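Local coordinates for conserved hypothetical protein BatB (Bacteroides thetaiotaomicron, PDB 3IBS) that is of unknown function but, as a membrane-anchored von Willebrand factor type A domain protein, binds magnesium and probably acts in metal-dependent binding of a partner, at residues I16-S21 with R39-L44; M55-G60 with E80-S85; R43-L48 with S74-L79. All blocks are in the same frame, centred on the assembly; numbering follows the deposited sequence.

Contact 1 of 3, residues I16-S21 with R39-L44. With MG (magnesium ion), chain I.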
ATOM      1  N   ILE A  16      24.217  -8.587 -16.062  1.00 12.16           N
ATOM      2  CA  ILE A  16      23.271  -7.938 -15.161  1.00 11.83           C
ATOM      3  C   ILE A  16      22.868  -8.910 -14.062  1.00 12.27           C
ATOM      4  O   ILE A  16      22.537 -10.056 -14.343  1.00 12.51           O
ATOM      5  CB  ILE A  16      22.022  -7.478 -15.924  1.00 12.93           C
ATOM      6  CG1 ILE A  16      22.448  -6.384 -16.914  1.00 14.85           C
ATOM      7  CG2 ILE A  16      20.934  -6.929 -14.918  1.00 10.17           C
ATOM      8  CD1 ILE A  16      21.865  -6.559 -18.228  1.00 19.66           C
ATOM      9  N   ALA A  17      22.893  -8.452 -12.817  1.00 10.82           N
ATOM     10  CA  ALA A  17      22.508  -9.312 -11.710  1.00 10.95           C
ATOM     11  C   ALA A  17      21.248  -8.692 -11.128  1.00 10.70           C
ATOM     12  O   ALA A  17      21.301  -7.655 -10.490  1.00 10.31           O
ATOM     13  CB  ALA A  17      23.642  -9.378 -10.664  1.00 10.16           C
ATOM     14  N   LEU A  18      20.113  -9.313 -11.398  1.00 10.63           N
ATOM     15  CA  LEU A  18      18.826  -8.705 -11.085  1.00 10.13           C
ATOM     16  C   LEU A  18      18.192  -9.351  -9.846  1.00 10.35           C
ATOM     17  O   LEU A  18      17.942 -10.555  -9.807  1.00 10.28           O
ATOM     18  CB  LEU A  18      17.897  -8.821 -12.299  1.00  9.80           C
ATOM     19  CG  LEU A  18      16.430  -8.387 -12.156  1.00 11.28           C
ATOM     20  CD1 LEU A  18      16.312  -6.894 -11.751  1.00  7.53           C
ATOM     21  CD2 LEU A  18      15.681  -8.667 -13.485  1.00 10.16           C
ATOM     22  N   ASP A  19      17.900  -8.515  -8.863  1.00 10.57           N
ATOM     23  CA  ASP A  19      17.129  -8.890  -7.683  1.00 11.12           C
ATOM     24  C   ASP A  19      15.713  -9.247  -8.118  1.00 11.34           C
ATOM     25  O   ASP A  19      15.022  -8.415  -8.707  1.00 11.32           O
ATOM     26  CB  ASP A  19      17.102  -7.687  -6.711  1.00 10.16           C
ATOM     27  CG  ASP A  19      16.573  -8.046  -5.320  1.00 11.57           C
ATOM     28  OD1 ASP A  19      15.696  -8.936  -5.217  1.00  9.59           O
ATOM     29  OD2 ASP A  19      17.029  -7.426  -4.319  1.00 11.36           O
ATOM     30  N   ILE A  20      15.290 -10.493  -7.856  1.00 11.24           N
ATOM     31  CA  ILE A  20      13.909 -10.911  -8.087  1.00 10.77           C
ATOM     32  C   ILE A  20      13.196 -11.364  -6.782  1.00 11.66           C
ATOM     33  O   ILE A  20      12.209 -12.112  -6.814  1.00 12.12           O
ATOM     34  CB  ILE A  20      13.789 -11.999  -9.192  1.00 10.86           C
ATOM     35  CG1 ILE A  20      14.459 -13.327  -8.769  1.00 10.71           C
ATOM     36  CG2 ILE A  20      14.313 -11.442 -10.541  1.00  8.57           C
ATOM     37  CD1 ILE A  20      13.962 -14.597  -9.582  1.00 11.90           C
ATOM     38  N   SER A  21      13.689 -10.916  -5.637  1.00 11.81           N
ATOM     39  CA  SER A  21      12.986 -11.175  -4.371  1.00 12.74           C
ATOM     40  C   SER A  21      11.624 -10.441  -4.344  1.00 13.21           C
ATOM     41  O   SER A  21      11.379  -9.556  -5.177  1.00 12.42           O
ATOM     42  CB  SER A  21      13.841 -10.763  -3.175  1.00 12.55           C
ATOM     43  OG  SER A  21      14.006  -9.364  -3.121  1.00 13.30           O
ATOM     44  N   ARG A  39      12.383  -3.118 -18.097  1.00 13.71           N
ATOM     45  CA  ARG A  39      12.274  -2.130 -19.147  1.00 14.04           C
ATOM     46  C   ARG A  39      13.582  -1.376 -19.336  1.00 14.42           C
ATOM     47  O   ARG A  39      13.963  -1.096 -20.480  1.00 15.19           O
ATOM     48  CB  ARG A  39      11.109  -1.175 -18.855  1.00 13.96           C
ATOM     49  CG  ARG A  39       9.775  -1.914 -18.950  1.00 14.37           C
ATOM     50  CD  ARG A  39       8.623  -0.975 -18.677  1.00 14.25           C
ATOM     51  NE  ARG A  39       7.374  -1.711 -18.759  1.00 15.02           N
ATOM     52  CZ  ARG A  39       6.174  -1.168 -18.615  1.00 14.51           C
ATOM     53  NH1 ARG A  39       6.046   0.133 -18.360  1.00 13.58           N
ATOM     54  NH2 ARG A  39       5.112  -1.944 -18.712  1.00 14.70           N
ATOM     55  N   LEU A  40      14.278  -1.086 -18.230  1.00 13.81           N
ATOM     56  CA  LEU A  40      15.595  -0.451 -18.284  1.00 14.62           C
ATOM     57  C   LEU A  40      16.623  -1.372 -18.961  1.00 13.75           C
ATOM     58  O   LEU A  40      17.433  -0.911 -19.765  1.00 12.33           O
ATOM     59  CB  LEU A  40      16.098  -0.091 -16.874  1.00 15.42           C
ATOM     60  CG  LEU A  40      17.465   0.618 -16.732  1.00 18.45           C
ATOM     61  CD1 LEU A  40      17.493   1.440 -15.428  1.00 20.07           C
ATOM     62  CD2 LEU A  40      18.661  -0.340 -16.758  1.00 19.17           C
ATOM     63  N   ILE A  41      16.599  -2.660 -18.602  1.00 12.77           N
ATOM     64  CA  ILE A  41      17.541  -3.624 -19.183  1.00 12.76           C
ATOM     65  C   ILE A  41      17.341  -3.770 -20.701  1.00 12.44           C
ATOM     66  O   ILE A  41      18.295  -3.842 -21.468  1.00 12.45           O
ATOM     67  CB  ILE A  41      17.428  -4.998 -18.508  1.00 12.06           C
ATOM     68  CG1 ILE A  41      17.909  -4.912 -17.040  1.00 12.87           C
ATOM     69  CG2 ILE A  41      18.249  -6.061 -19.293  1.00 13.14           C
ATOM     70  CD1 ILE A  41      17.376  -6.066 -16.172  1.00  8.85           C
ATOM     71  N   SER A  42      16.081  -3.835 -21.105  1.00 12.90           N
ATOM     72  CA  SER A  42      15.735  -3.914 -22.514  1.00 13.83           C
ATOM     73  C   SER A  42      16.339  -2.728 -23.265  1.00 13.20           C
ATOM     74  O   SER A  42      16.916  -2.908 -24.330  1.00 13.47           O
ATOM     75  CB  SER A  42      14.214  -3.997 -22.700  1.00 13.70           C
ATOM     76  OG  SER A  42      13.905  -4.102 -24.077  1.00 16.03           O
ATOM     77  N   ARG A  43      16.266  -1.535 -22.688  1.00 12.89           N
ATOM     78  CA  ARG A  43      16.822  -0.349 -23.350  1.00 13.37           C
ATOM     79  C   ARG A  43      18.361  -0.321 -23.294  1.00 13.58           C
ATOM     80  O   ARG A  43      19.015   0.133 -24.231  1.00 13.49           O
ATOM     81  CB  ARG A  43      16.199   0.946 -22.770  1.00 13.73           C
ATOM     82  CG  ARG A  43      14.712   1.112 -23.130  1.00 13.94           C
ATOM     83  CD  ARG A  43      13.944   2.077 -22.191  1.00 15.11           C
ATOM     84  NE  ARG A  43      12.607   2.366 -22.726  1.00 16.78           N
ATOM     85  CZ  ARG A  43      11.566   1.532 -22.679  1.00 19.58           C
ATOM     86  NH1 ARG A  43      11.682   0.329 -22.106  1.00 20.03           N
ATOM     87  NH2 ARG A  43      10.394   1.901 -23.196  1.00 18.84           N
ATOM     88  N   LEU A  44      18.928  -0.836 -22.205  1.00 13.38           N
ATOM     89  CA  LEU A  44      20.354  -1.024 -22.096  1.00 14.03           C
ATOM     90  C   LEU A  44      20.858  -1.928 -23.253  1.00 14.03           C
ATOM     91  O   LEU A  44      21.825  -1.591 -23.939  1.00 14.08           O
ATOM     92  CB  LEU A  44      20.684  -1.626 -20.719  1.00 14.59           C
ATOM     93  CG  LEU A  44      22.143  -1.869 -20.319  1.00 17.38           C
ATOM     94  CD1 LEU A  44      22.285  -1.962 -18.772  1.00 17.35           C
ATOM     95  CD2 LEU A  44      22.699  -3.120 -21.017  1.00 19.06           C
TER
HETATM   96 MG    MG I 219      14.022  -8.169  -1.324  1.00 24.60          MG
HETATM   97  O   HOH W   1      15.624  -7.158  -2.026  1.00  9.23           O
HETATM   98  O   HOH W   2      14.089  -7.088   0.450  1.00 11.05           O
HETATM   99  O   HOH W   3      12.343  -9.199  -0.675  1.00 12.43           O
HETATM  100  O   HOH W   4      15.191  -9.696  -0.477  1.00  8.66           O
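Ile16 of strand 13-19 packs against Ile41 of helix 33-46 inside the first beta-alpha-beta unit of a von Willebrand factor A domain, whose strand leads into the metal-ion-dependent adhesion site (MIDAS). The tight part is wholly apolar. The two isoleucines lie antiparallel alongside each other, so that branch methyl faces end methyl twice: Ile16 CD1 lies 3.8 Å from Ile41 CG2, and Ile16 CG2 lies 3.9 Å from Ile41 CD1. Ile16 chi2, at 135°, is not staggered, which may reflect the close packing of CD1. Leu18, with CG swung anti to the backbone N (chi1 173°), places CD2 4.1 Å from Ile41 CD1; a single helix residue thus spans two strand positions. Ile118 and Met55 pack on Ile41 as well.

On the solvent side, Arg39 and Arg43 are exposed and take no part in the packing. Arg43 NH1 donates to Arg39 O at 3.1 Å, on the carbonyl face opposite to Arg43 N.

At the end of the strand, polar groups of Asp19 and Ser21 build the metal site. Magnesium is held by Ser21 OG at 2.2 Å, by Ser23 and by four waters, one of which donates to Asp19 OD2. Asp19 OD1 fixes the loop, accepting from Ser21 N at 2.9 Å, which closes an Asx turn, and from Ser21 OG at 2.7 Å, the latter on its syn lone pair.

Contact 2 of 3, residues M55-G60 with E80-S85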
HETATM    1  N   MSE A  55      22.850 -12.542 -17.978  1.00 12.68           N
HETATM    2  CA  MSE A  55      21.955 -12.169 -16.881  1.00 14.67           C
HETATM    3  C   MSE A  55      21.907 -13.237 -15.808  1.00 14.07           C
HETATM    4  O   MSE A  55      21.864 -14.451 -16.102  1.00 13.69           O
HETATM    5  CB  MSE A  55      20.525 -11.931 -17.381  1.00 14.79           C
HETATM    6  CG  MSE A  55      20.402 -10.880 -18.494  1.00 20.89           C
HETATM    7 SE   MSE A  55      18.523 -10.727 -19.089  0.80 33.40          SE
HETATM    8  CE  MSE A  55      17.971  -9.960 -17.412  1.00 24.55           C
ATOM      9  N   ILE A  56      21.890 -12.764 -14.572  1.00 13.46           N
ATOM     10  CA  ILE A  56      21.751 -13.604 -13.386  1.00 13.03           C
ATOM     11  C   ILE A  56      20.557 -13.055 -12.638  1.00 13.53           C
ATOM     12  O   ILE A  56      20.375 -11.839 -12.614  1.00 13.86           O
ATOM     13  CB  ILE A  56      23.004 -13.452 -12.506  1.00 13.21           C
ATOM     14  CG1 ILE A  56      24.162 -14.243 -13.117  1.00 12.63           C
ATOM     15  CG2 ILE A  56      22.741 -13.861 -11.048  1.00 13.23           C
ATOM     16  CD1 ILE A  56      25.509 -13.744 -12.691  1.00  9.94           C
ATOM     17  N   VAL A  57      19.713 -13.934 -12.097  1.00 13.24           N
ATOM     18  CA  VAL A  57      18.648 -13.504 -11.213  1.00 13.64           C
ATOM     19  C   VAL A  57      18.989 -14.000  -9.802  1.00 14.42           C
ATOM     20  O   VAL A  57      19.663 -15.029  -9.649  1.00 14.50           O
ATOM     21  CB  VAL A  57      17.239 -13.955 -11.700  1.00 13.66           C
ATOM     22  CG1 VAL A  57      16.848 -13.222 -12.997  1.00 13.59           C
ATOM     23  CG2 VAL A  57      17.194 -15.480 -11.942  1.00 12.35           C
ATOM     24  N   PHE A  58      18.601 -13.240  -8.779  1.00 14.62           N
ATOM     25  CA  PHE A  58      18.886 -13.672  -7.409  1.00 14.94           C
ATOM     26  C   PHE A  58      17.805 -13.273  -6.433  1.00 15.29           C
ATOM     27  O   PHE A  58      17.091 -12.255  -6.600  1.00 14.74           O
ATOM     28  CB  PHE A  58      20.264 -13.165  -6.925  1.00 14.95           C
ATOM     29  CG  PHE A  58      20.328 -11.667  -6.676  1.00 15.58           C
ATOM     30  CD1 PHE A  58      20.018 -11.139  -5.406  1.00 15.13           C
ATOM     31  CD2 PHE A  58      20.716 -10.796  -7.690  1.00 14.03           C
ATOM     32  CE1 PHE A  58      20.086  -9.770  -5.163  1.00 14.56           C
ATOM     33  CE2 PHE A  58      20.799  -9.425  -7.466  1.00 14.21           C
ATOM     34  CZ  PHE A  58      20.478  -8.893  -6.213  1.00 13.92           C
ATOM     35  N   ALA A  59      17.682 -14.099  -5.403  1.00 15.23           N
ATOM     36  CA  ALA A  59      16.986 -13.703  -4.208  1.00 15.37           C
ATOM     37  C   ALA A  59      17.806 -14.306  -3.069  1.00 15.87           C
ATOM     38  O   ALA A  59      18.906 -13.829  -2.799  1.00 16.68           O
ATOM     39  CB  ALA A  59      15.514 -14.192  -4.243  1.00 15.02           C
ATOM     40  N   GLY A  60      17.312 -15.357  -2.426  1.00 16.29           N
ATOM     41  CA  GLY A  60      18.110 -16.107  -1.443  1.00 16.57           C
ATOM     42  C   GLY A  60      19.249 -16.905  -2.061  1.00 17.53           C
ATOM     43  O   GLY A  60      20.265 -17.150  -1.399  1.00 17.51           O
ATOM     44  N   GLU A  80      11.864 -11.301 -20.599  1.00 23.93           N
ATOM     45  CA  GLU A  80      10.411 -11.334 -20.421  1.00 24.83           C
ATOM     46  C   GLU A  80       9.928 -12.436 -19.467  1.00 24.14           C
ATOM     47  O   GLU A  80       8.929 -12.263 -18.756  1.00 24.00           O
ATOM     48  CB  GLU A  80       9.709 -11.399 -21.801  1.00 25.76           C
ATOM     49  CG  GLU A  80       8.349 -12.114 -21.840  1.00 29.77           C
ATOM     50  CD  GLU A  80       8.473 -13.652 -21.888  1.00 36.35           C
ATOM     51  OE1 GLU A  80       9.398 -14.187 -22.569  1.00 37.87           O
ATOM     52  OE2 GLU A  80       7.631 -14.325 -21.242  1.00 38.63           O
ATOM     53  N   SER A  81      10.631 -13.563 -19.440  1.00 23.54           N
ATOM     54  CA  SER A  81      10.213 -14.691 -18.606  1.00 22.73           C
ATOM     55  C   SER A  81      10.596 -14.532 -17.109  1.00 21.99           C
ATOM     56  O   SER A  81      10.200 -15.347 -16.268  1.00 22.53           O
ATOM     57  CB  SER A  81      10.773 -15.997 -19.184  1.00 23.28           C
ATOM     58  OG  SER A  81      12.127 -16.194 -18.775  1.00 26.31           O
ATOM     59  N   ILE A  82      11.354 -13.486 -16.778  1.00 20.01           N
ATOM     60  CA  ILE A  82      11.804 -13.267 -15.405  1.00 18.73           C
ATOM     61  C   ILE A  82      10.659 -12.864 -14.454  1.00 18.51           C
ATOM     62  O   ILE A  82       9.922 -11.924 -14.727  1.00 17.58           O
ATOM     63  CB  ILE A  82      12.969 -12.231 -15.344  1.00 18.58           C
ATOM     64  CG1 ILE A  82      14.211 -12.804 -16.059  1.00 17.56           C
ATOM     65  CG2 ILE A  82      13.288 -11.848 -13.881  1.00 17.17           C
ATOM     66  CD1 ILE A  82      15.361 -11.844 -16.229  1.00 16.11           C
ATOM     67  N   SER A  83      10.509 -13.610 -13.360  1.00 18.43           N
ATOM     68  CA  SER A  83       9.592 -13.242 -12.273  1.00 18.39           C
ATOM     69  C   SER A  83      10.093 -13.880 -10.969  1.00 18.19           C
ATOM     70  O   SER A  83      10.911 -14.798 -11.018  1.00 18.53           O
ATOM     71  CB  SER A  83       8.165 -13.696 -12.598  1.00 18.44           C
ATOM     72  OG  SER A  83       8.031 -15.086 -12.396  1.00 18.78           O
ATOM     73  N   PRO A  84       9.608 -13.405  -9.797  1.00 18.14           N
ATOM     74  CA  PRO A  84      10.076 -13.910  -8.501  1.00 17.25           C
ATOM     75  C   PRO A  84       9.907 -15.421  -8.300  1.00 17.38           C
ATOM     76  O   PRO A  84      10.659 -16.023  -7.547  1.00 16.53           O
ATOM     77  CB  PRO A  84       9.197 -13.142  -7.497  1.00 17.41           C
ATOM     78  CG  PRO A  84       8.927 -11.844  -8.203  1.00 18.58           C
ATOM     79  CD  PRO A  84       8.665 -12.279  -9.625  1.00 17.74           C
ATOM     80  N   SER A  85       8.915 -16.022  -8.949  1.00 17.60           N
ATOM     81  CA  SER A  85       8.690 -17.470  -8.823  1.00 18.04           C
ATOM     82  C   SER A  85       9.847 -18.317  -9.389  1.00 18.03           C
ATOM     83  O   SER A  85       9.946 -19.504  -9.087  1.00 18.31           O
ATOM     84  CB  SER A  85       7.362 -17.860  -9.460  1.00 18.16           C
ATOM     85  OG  SER A  85       7.375 -17.504 -10.826  1.00 19.86           O
TER
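Ile82 presses the end of its side chain between Met55 and Val57, alternate residues of strand 52-58, and apolar contact is the whole of what passes between 55-60 and 80-85. The closest approach is Met55 CE to Ile82 CD1 at 3.4 Å, tighter than a usual van der Waals separation. Met55 is a selenomethionine; its chain runs straight at chi2 and then bends at chi3 (68°), which turns CE onto the isoleucine, the two side chains meeting at a slant. Val57 is touched more broadly: its CG1 lies 3.8 Å from Ile82 CD1 and 3.9 Å from Ile82 CG2, with the two side chains running past each other in opposite senses.

This places the loop between helices 72-80 and 94-102 over one face of the mixed central sheet of the von Willebrand factor A fold, near the edge formed by antiparallel strand 62-69. Leu18 of strand 13-19 and Ile20 of the loop after it also touch Ile82.

Hydrogen bonds turn to other partners: the strand backbone pairs with strands 13-19 and 62-69, Ile82 O accepts from Lys38 NZ of helix 33-46, and Ser85 OG donates to Ser83 OG at 3.0 Å.

Contact 3 of 3, residues R43-L48 with S74-L79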
ATOM      1  N   ARG A  43      16.266  -1.535 -22.688  1.00 12.89           N
ATOM      2  CA  ARG A  43      16.822  -0.349 -23.350  1.00 13.37           C
ATOM      3  C   ARG A  43      18.361  -0.321 -23.294  1.00 13.58           C
ATOM      4  O   ARG A  43      19.015   0.133 -24.231  1.00 13.49           O
ATOM      5  CB  ARG A  43      16.199   0.946 -22.770  1.00 13.73           C
ATOM      6  CG  ARG A  43      14.712   1.112 -23.130  1.00 13.94           C
ATOM      7  CD  ARG A  43      13.944   2.077 -22.191  1.00 15.11           C
ATOM      8  NE  ARG A  43      12.607   2.366 -22.726  1.00 16.78           N
ATOM      9  CZ  ARG A  43      11.566   1.532 -22.679  1.00 19.58           C
ATOM     10  NH1 ARG A  43      11.682   0.329 -22.106  1.00 20.03           N
ATOM     11  NH2 ARG A  43      10.394   1.901 -23.196  1.00 18.84           N
ATOM     12  N   LEU A  44      18.928  -0.836 -22.205  1.00 13.38           N
ATOM     13  CA  LEU A  44      20.354  -1.024 -22.096  1.00 14.03           C
ATOM     14  C   LEU A  44      20.858  -1.928 -23.253  1.00 14.03           C
ATOM     15  O   LEU A  44      21.825  -1.591 -23.939  1.00 14.08           O
ATOM     16  CB  LEU A  44      20.684  -1.626 -20.719  1.00 14.59           C
ATOM     17  CG  LEU A  44      22.143  -1.869 -20.319  1.00 17.38           C
ATOM     18  CD1 LEU A  44      22.285  -1.962 -18.772  1.00 17.35           C
ATOM     19  CD2 LEU A  44      22.699  -3.120 -21.017  1.00 19.06           C
ATOM     20  N   VAL A  45      20.183  -3.051 -23.477  1.00 13.66           N
ATOM     21  CA  VAL A  45      20.563  -3.993 -24.554  1.00 13.31           C
ATOM     22  C   VAL A  45      20.466  -3.358 -25.963  1.00 14.15           C
ATOM     23  O   VAL A  45      21.333  -3.602 -26.816  1.00 13.40           O
ATOM     24  CB  VAL A  45      19.721  -5.310 -24.470  1.00 13.80           C
ATOM     25  CG1 VAL A  45      19.982  -6.247 -25.655  1.00 13.17           C
ATOM     26  CG2 VAL A  45      20.011  -6.040 -23.182  1.00 12.30           C
ATOM     27  N   ASP A  46      19.439  -2.531 -26.196  1.00 14.96           N
ATOM     28  CA  ASP A  46      19.299  -1.796 -27.463  1.00 16.42           C
ATOM     29  C   ASP A  46      20.488  -0.888 -27.736  1.00 17.32           C
ATOM     30  O   ASP A  46      20.742  -0.562 -28.878  1.00 17.49           O
ATOM     31  CB  ASP A  46      18.041  -0.919 -27.477  1.00 16.62           C
ATOM     32  CG  ASP A  46      16.753  -1.725 -27.534  1.00 18.59           C
ATOM     33  OD1 ASP A  46      16.786  -2.891 -27.949  1.00 19.65           O
ATOM     34  OD2 ASP A  46      15.699  -1.175 -27.164  1.00 21.53           O
ATOM     35  N   GLU A  47      21.186  -0.452 -26.692  1.00 17.98           N
ATOM     36  CA  GLU A  47      22.329   0.456 -26.869  1.00 20.04           C
ATOM     37  C   GLU A  47      23.654  -0.290 -27.086  1.00 20.18           C
ATOM     38  O   GLU A  47      24.657   0.324 -27.425  1.00 19.80           O
ATOM     39  CB  GLU A  47      22.460   1.420 -25.681  1.00 20.10           C
ATOM     40  CG  GLU A  47      21.316   2.438 -25.565  1.00 23.17           C
ATOM     41  CD  GLU A  47      21.107   3.257 -26.840  1.00 27.64           C
ATOM     42  OE1 GLU A  47      22.098   3.735 -27.433  1.00 27.55           O
ATOM     43  OE2 GLU A  47      19.938   3.404 -27.262  1.00 31.18           O
ATOM     44  N   LEU A  48      23.649  -1.608 -26.886  1.00 20.28           N
ATOM     45  CA  LEU A  48      24.853  -2.405 -27.087  1.00 20.93           C
ATOM     46  C   LEU A  48      25.130  -2.526 -28.581  1.00 21.85           C
ATOM     47  O   LEU A  48      24.199  -2.522 -29.392  1.00 21.69           O
ATOM     48  CB  LEU A  48      24.716  -3.796 -26.463  1.00 20.49           C
ATOM     49  CG  LEU A  48      24.465  -3.930 -24.956  1.00 19.99           C
ATOM     50  CD1 LEU A  48      24.442  -5.411 -24.591  1.00 20.65           C
ATOM     51  CD2 LEU A  48      25.484  -3.183 -24.098  1.00 17.64           C
ATOM     52  N   SER A  74      17.384 -12.914 -28.442  1.00 18.11           N
ATOM     53  CA  SER A  74      17.136 -13.902 -27.392  1.00 19.12           C
ATOM     54  C   SER A  74      17.267 -13.294 -25.998  1.00 19.26           C
ATOM     55  O   SER A  74      16.532 -13.665 -25.105  1.00 20.28           O
ATOM     56  CB  SER A  74      18.078 -15.097 -27.508  1.00 18.76           C
ATOM     57  OG  SER A  74      17.780 -15.835 -28.680  1.00 21.93           O
ATOM     58  N   ALA A  75      18.206 -12.373 -25.823  1.00 19.33           N
ATOM     59  CA  ALA A  75      18.415 -11.715 -24.541  1.00 19.36           C
ATOM     60  C   ALA A  75      17.120 -11.055 -24.058  1.00 19.83           C
ATOM     61  O   ALA A  75      16.727 -11.216 -22.910  1.00 19.34           O
ATOM     62  CB  ALA A  75      19.536 -10.675 -24.657  1.00 19.17           C
ATOM     63  N   LYS A  76      16.466 -10.320 -24.954  1.00 20.04           N
ATOM     64  CA  LYS A  76      15.188  -9.682 -24.650  1.00 20.37           C
ATOM     65  C   LYS A  76      14.057 -10.677 -24.335  1.00 20.62           C
ATOM     66  O   LYS A  76      13.238 -10.420 -23.454  1.00 18.84           O
ATOM     67  CB  LYS A  76      14.805  -8.703 -25.769  1.00 20.45           C
ATOM     68  CG  LYS A  76      15.731  -7.486 -25.753  1.00 22.23           C
ATOM     69  CD  LYS A  76      15.606  -6.606 -26.985  1.00 25.13           C
ATOM     70  CE  LYS A  76      14.994  -5.296 -26.627  1.00 24.01           C
ATOM     71  NZ  LYS A  76      14.779  -4.449 -27.830  1.00 27.20           N
HETATM   72  N   MSE A  77      14.014 -11.815 -25.023  0.50 20.92           N
HETATM   73  CA  MSE A  77      12.956 -12.775 -24.720  0.50 21.96           C
HETATM   74  C   MSE A  77      13.218 -13.566 -23.414  0.50 21.14           C
HETATM   75  O   MSE A  77      12.271 -14.008 -22.765  0.50 20.58           O
HETATM   76  CB  MSE A  77      12.642 -13.673 -25.926  0.50 22.90           C
HETATM   77  CG  MSE A  77      13.516 -14.871 -26.083  0.50 28.51           C
HETATM   78 SE   MSE A  77      12.825 -16.393 -25.088  0.50 44.49          SE
HETATM   79  CE  MSE A  77      13.618 -17.818 -26.176  0.50 38.86           C
ATOM     80  N   PHE A  78      14.489 -13.713 -23.029  1.00 20.22           N
ATOM     81  CA  PHE A  78      14.845 -14.277 -21.705  1.00 20.39           C
ATOM     82  C   PHE A  78      14.480 -13.319 -20.560  1.00 20.66           C
ATOM     83  O   PHE A  78      14.154 -13.727 -19.448  1.00 19.88           O
ATOM     84  CB  PHE A  78      16.344 -14.613 -21.652  1.00 19.96           C
ATOM     85  CG  PHE A  78      16.670 -15.984 -22.211  1.00 20.98           C
ATOM     86  CD1 PHE A  78      16.381 -16.310 -23.542  1.00 21.15           C
ATOM     87  CD2 PHE A  78      17.250 -16.951 -21.408  1.00 20.91           C
ATOM     88  CE1 PHE A  78      16.674 -17.589 -24.068  1.00 17.66           C
ATOM     89  CE2 PHE A  78      17.538 -18.219 -21.923  1.00 20.84           C
ATOM     90  CZ  PHE A  78      17.231 -18.534 -23.253  1.00 19.18           C
ATOM     91  N   LEU A  79      14.532 -12.035 -20.870  1.00 21.26           N
ATOM     92  CA  LEU A  79      14.170 -10.986 -19.936  1.00 22.53           C
ATOM     93  C   LEU A  79      12.701 -11.107 -19.580  1.00 22.78           C
ATOM     94  O   LEU A  79      12.337 -11.069 -18.411  1.00 22.45           O
ATOM     95  CB  LEU A  79      14.451  -9.630 -20.594  1.00 22.07           C
ATOM     96  CG  LEU A  79      14.356  -8.329 -19.831  1.00 22.72           C
ATOM     97  CD1 LEU A  79      15.216  -8.354 -18.570  1.00 20.54           C
ATOM     98  CD2 LEU A  79      14.761  -7.196 -20.758  1.00 21.19           C
TER
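Val45 and Asp46 are the two residues of 43-48 that meet 74-79, and both meet Lys76. Val45 comes first along the chain and gives the inner, apolar part: its CG1 stands 4.4 Å from Lys76 CG, a loose contact made with the base of the lysine's aliphatic chain. Tyr72, at the start of helix 72-80, packs on the same valine.

Asp46 follows and supplies the charge. Its carboxylate meets the lysine with the two side chains crossing at about a right angle. Lys76 NZ donates to Asp46 OD1 on the syn lone pair, forming a salt bridge; the modelled separation of 2.5 Å is short, and its exact value is doubtful. The bridge is one-sided, since NZ is 3.5 Å from Asp46 OD2. A kink in the lysine chain at chi3 (111°) carries the ammonium group to the acid. The lysine also packs on Ser42, one helical turn before Asp46. With an alanine here the Asp46 carboxylate is likely to lose its charged mate, and Val45 would probably lose part of its apolar cover.

Helices 33-46 and 72-80 lie side by side on one face of the central sheet of the von Willebrand factor A fold, as Met55 of strand 52-58 shows by touching both Ile41 and Leu79.

Past Asp46, the Leu48 side chain packs on Val53 of strand 52-58 and on Tyr72, the residue that also covers Val45.

Contacts 1 and 2 are core packing, every touching residue being buried, whereas contact 3 lies farther from the chain centre and runs out to the surface. Their chemistry follows: apolar side chains alone meet in the first two, while the third adds an ion pair, at the exposed side, to a looser apolar contact. Contacts 1 and 3 share helix 33-46. Contacts 1 and 2 use neighbouring strands, joined by backbone pairs such as Ile16 O to Ile56 N at 2.8 Å. Leu79 bridges the set, its CD1 lying 3.9 Å from Ile41 CG2 and 3.4 Å from Met55 CE. Only contact 1 includes a magnesium ligand; contact 3 stands away from that site.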